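Card1 endonuclease domain-containing protein (PDB 1XMX) is of unknown function but carries a domain of the PD-(D/E)XK nuclease type and probably binds nucleic acid. Local coordinates at residues Leu341-Leu347 with Leu362-Leu368. Sequence-based numbering, arbitrary orientation.
Sequences LVSFRPL and LIGPDEL
Leu368 CD1 approaches the Phe344 ring obliquely, 4.1 Å from Phe344 CD1. Trp253 stacks edge-to-face with the same ring, and Ala181 and Leu188 of helix 181-201 also touch it. The second flat group, the Arg345 guanidinium, carries Pro346 CD over the centre of one face, 3.6 Å above its plane.

The pyrrolidine ring of Pro365 fits into the bend of 344-346: its CB touches Phe344 O at 3.3 Å, its CD packs on Arg345 O and Ser343 O, and its CG reaches the backbone of Pro346. Ser343, just before the bend, ties across it: its OG, anti to the backbone N (chi1 -175°), donates to Arg345 O at 2.8 Å, in the carbonyl plane and on a lone pair.

Before the bend, 341-343 and 362-363 pair as parallel strands. Ile363 N donates to Leu341 O, and Ser343 N to Ile363 O at 2.8 Å. Leu341 and Leu362 lie side by side on one sheet face, where Leu347 CD2 slides past Leu362 CD1 and Leu347 CD1 presses on Gly364 CA at 3.6 Å. On the other face, beside Ile363, Val342 CG1 meets Leu368 CD2 at 3.7 Å.

The contact lies at the C-terminal ends of strands 338-343 and 361-363, and in the residues that follow them, within the beta-alpha-beta unit 338-343, 349-358, 361-363 of the endonuclease-like domain. The chemistry divides accordingly: two backbone hydrogen bonds set the strand register, whereas beyond Gly364 the contact is packing, with the Pro365 ring against the carbonyl oxygens of Ser343, Phe344 and Arg345 and with leucine methyls, and no salt bridge joins the two segments.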
loop_
_atom_site.group_PDB
_atom_site.type_symbol
_atom_site.label_atom_id
_atom_site.label_comp_id
_atom_site.label_asym_id
_atom_site.label_seq_id
_atom_site.Cartn_x
_atom_site.Cartn_y
_atom_site.Cartn_z
ATOM N N LEU A 341 -6.701 -6.919 7.777
ATOM C CA LEU A 341 -5.960 -7.645 8.841
ATOM C C LEU A 341 -6.098 -9.138 8.598
ATOM O O LEU A 341 -7.209 -9.651 8.506
ATOM C CB LEU A 341 -6.465 -7.248 10.232
ATOM C CG LEU A 341 -6.011 -8.041 11.448
ATOM C CD1 LEU A 341 -4.497 -7.945 11.613
ATOM C CD2 LEU A 341 -6.745 -7.496 12.708
ATOM N N VAL A 342 -4.962 -9.831 8.447
ATOM C CA VAL A 342 -4.993 -11.296 8.380
ATOM C C VAL A 342 -4.609 -11.829 9.779
ATOM O O VAL A 342 -3.549 -11.481 10.293
ATOM C CB VAL A 342 -4.053 -11.844 7.276
ATOM C CG1 VAL A 342 -4.021 -13.397 7.320
ATOM C CG2 VAL A 342 -4.502 -11.274 5.851
ATOM N N SER A 343 -5.480 -12.635 10.381
ATOM C CA SER A 343 -5.302 -13.078 11.752
ATOM C C SER A 343 -5.321 -14.605 11.796
ATOM O O SER A 343 -6.238 -15.226 11.280
ATOM C CB SER A 343 -6.420 -12.534 12.648
ATOM O OG SER A 343 -6.166 -12.888 14.009
ATOM N N PHE A 344 -4.273 -15.183 12.383
ATOM C CA PHE A 344 -4.151 -16.600 12.583
ATOM C C PHE A 344 -5.084 -17.082 13.693
ATOM O O PHE A 344 -5.589 -18.226 13.637
ATOM C CB PHE A 344 -2.687 -16.911 12.902
ATOM C CG PHE A 344 -2.408 -18.368 13.232
ATOM C CD1 PHE A 344 -2.466 -19.349 12.240
ATOM C CD2 PHE A 344 -2.051 -18.738 14.504
ATOM C CE1 PHE A 344 -2.198 -20.695 12.536
ATOM C CE2 PHE A 344 -1.786 -20.065 14.799
ATOM C CZ PHE A 344 -1.862 -21.044 13.817
ATOM N N ARG A 345 -5.354 -16.213 14.675
ATOM C CA ARG A 345 -6.208 -16.556 15.779
ATOM C C ARG A 345 -7.616 -16.012 15.593
ATOM O O ARG A 345 -7.801 -15.018 14.933
ATOM C CB ARG A 345 -5.591 -16.037 17.092
ATOM C CG ARG A 345 -4.159 -16.608 17.444
ATOM C CD ARG A 345 -4.198 -17.748 18.488
ATOM N NE ARG A 345 -4.645 -19.053 17.945
ATOM C CZ ARG A 345 -5.626 -19.826 18.445
ATOM N NH1 ARG A 345 -6.287 -19.472 19.543
ATOM N NH2 ARG A 345 -5.961 -20.971 17.843
ATOM N N PRO A 346 -8.620 -16.659 16.217
ATOM C CA PRO A 346 -10.034 -16.274 16.090
ATOM C C PRO A 346 -10.221 -14.799 16.395
ATOM O O PRO A 346 -9.485 -14.233 17.170
ATOM C CB PRO A 346 -10.736 -17.126 17.153
ATOM C CG PRO A 346 -9.804 -18.296 17.371
ATOM C CD PRO A 346 -8.425 -17.844 17.069
ATOM N N LEU A 347 -11.204 -14.165 15.770
ATOM C CA LEU A 347 -11.462 -12.761 16.051
ATOM C C LEU A 347 -12.753 -12.605 16.861
ATOM O O LEU A 347 -13.793 -13.124 16.498
ATOM C CB LEU A 347 -11.535 -11.977 14.748
ATOM C CG LEU A 347 -10.608 -12.496 13.647
ATOM C CD1 LEU A 347 -11.412 -13.216 12.505
ATOM C CD2 LEU A 347 -9.765 -11.361 13.139
ATOM N N LEU A 362 -11.117 -8.334 6.764
ATOM C CA LEU A 362 -10.532 -9.331 7.675
ATOM C C LEU A 362 -10.381 -10.691 6.989
ATOM O O LEU A 362 -11.269 -11.127 6.249
ATOM C CB LEU A 362 -11.419 -9.535 8.932
ATOM C CG LEU A 362 -11.518 -8.400 9.937
ATOM C CD1 LEU A 362 -12.343 -8.824 11.118
ATOM C CD2 LEU A 362 -10.164 -7.927 10.395
ATOM N N ILE A 363 -9.287 -11.370 7.292
ATOM C CA ILE A 363 -9.230 -12.817 7.054
ATOM C C ILE A 363 -8.812 -13.541 8.365
ATOM O O ILE A 363 -7.679 -13.394 8.851
ATOM C CB ILE A 363 -8.289 -13.205 5.897
ATOM C CG1 ILE A 363 -8.786 -12.624 4.552
ATOM C CG2 ILE A 363 -8.211 -14.719 5.749
ATOM C CD1 ILE A 363 -7.774 -12.918 3.371
ATOM N N GLY A 364 -9.731 -14.294 8.931
ATOM C CA GLY A 364 -9.393 -15.051 10.124
ATOM C C GLY A 364 -9.089 -16.514 9.842
ATOM O O GLY A 364 -9.018 -16.968 8.660
ATOM N N PRO A 365 -8.887 -17.277 10.941
ATOM C CA PRO A 365 -8.442 -18.672 10.848
ATOM C C PRO A 365 -9.343 -19.529 9.976
ATOM O O PRO A 365 -8.868 -20.383 9.262
ATOM C CB PRO A 365 -8.467 -19.154 12.316
ATOM C CG PRO A 365 -9.229 -18.101 13.080
ATOM C CD PRO A 365 -9.039 -16.824 12.339
ATOM N N ASP A 366 -10.643 -19.313 10.030
ATOM C CA ASP A 366 -11.563 -20.166 9.302
ATOM C C ASP A 366 -11.326 -20.027 7.789
ATOM O O ASP A 366 -11.377 -21.020 7.016
ATOM C CB ASP A 366 -13.001 -19.815 9.687
ATOM C CG ASP A 366 -13.336 -20.204 11.139
ATOM O OD1 ASP A 366 -12.661 -21.105 11.721
ATOM O OD2 ASP A 366 -14.281 -19.593 11.701
ATOM N N GLU A 367 -11.002 -18.807 7.373
ATOM C CA GLU A 367 -10.845 -18.510 5.964
ATOM C C GLU A 367 -9.422 -18.582 5.496
ATOM O O GLU A 367 -9.144 -18.408 4.303
ATOM C CB GLU A 367 -11.409 -17.134 5.730
ATOM C CG GLU A 367 -12.739 -17.086 6.417
ATOM C CD GLU A 367 -13.101 -15.702 6.776
ATOM O OE1 GLU A 367 -13.620 -15.055 5.833
ATOM O OE2 GLU A 367 -12.843 -15.283 7.960
ATOM N N LEU A 368 -8.510 -18.839 6.422
ATOM C CA LEU A 368 -7.118 -18.975 6.010
ATOM C C LEU A 368 -6.856 -20.116 5.036
ATOM O O LEU A 368 -5.907 -20.056 4.223
ATOM C CB LEU A 368 -6.193 -19.082 7.217
ATOM C CG LEU A 368 -5.776 -17.803 7.906
ATOM C CD1 LEU A 368 -4.892 -18.253 9.061
ATOM C CD2 LEU A 368 -4.992 -16.901 6.922
#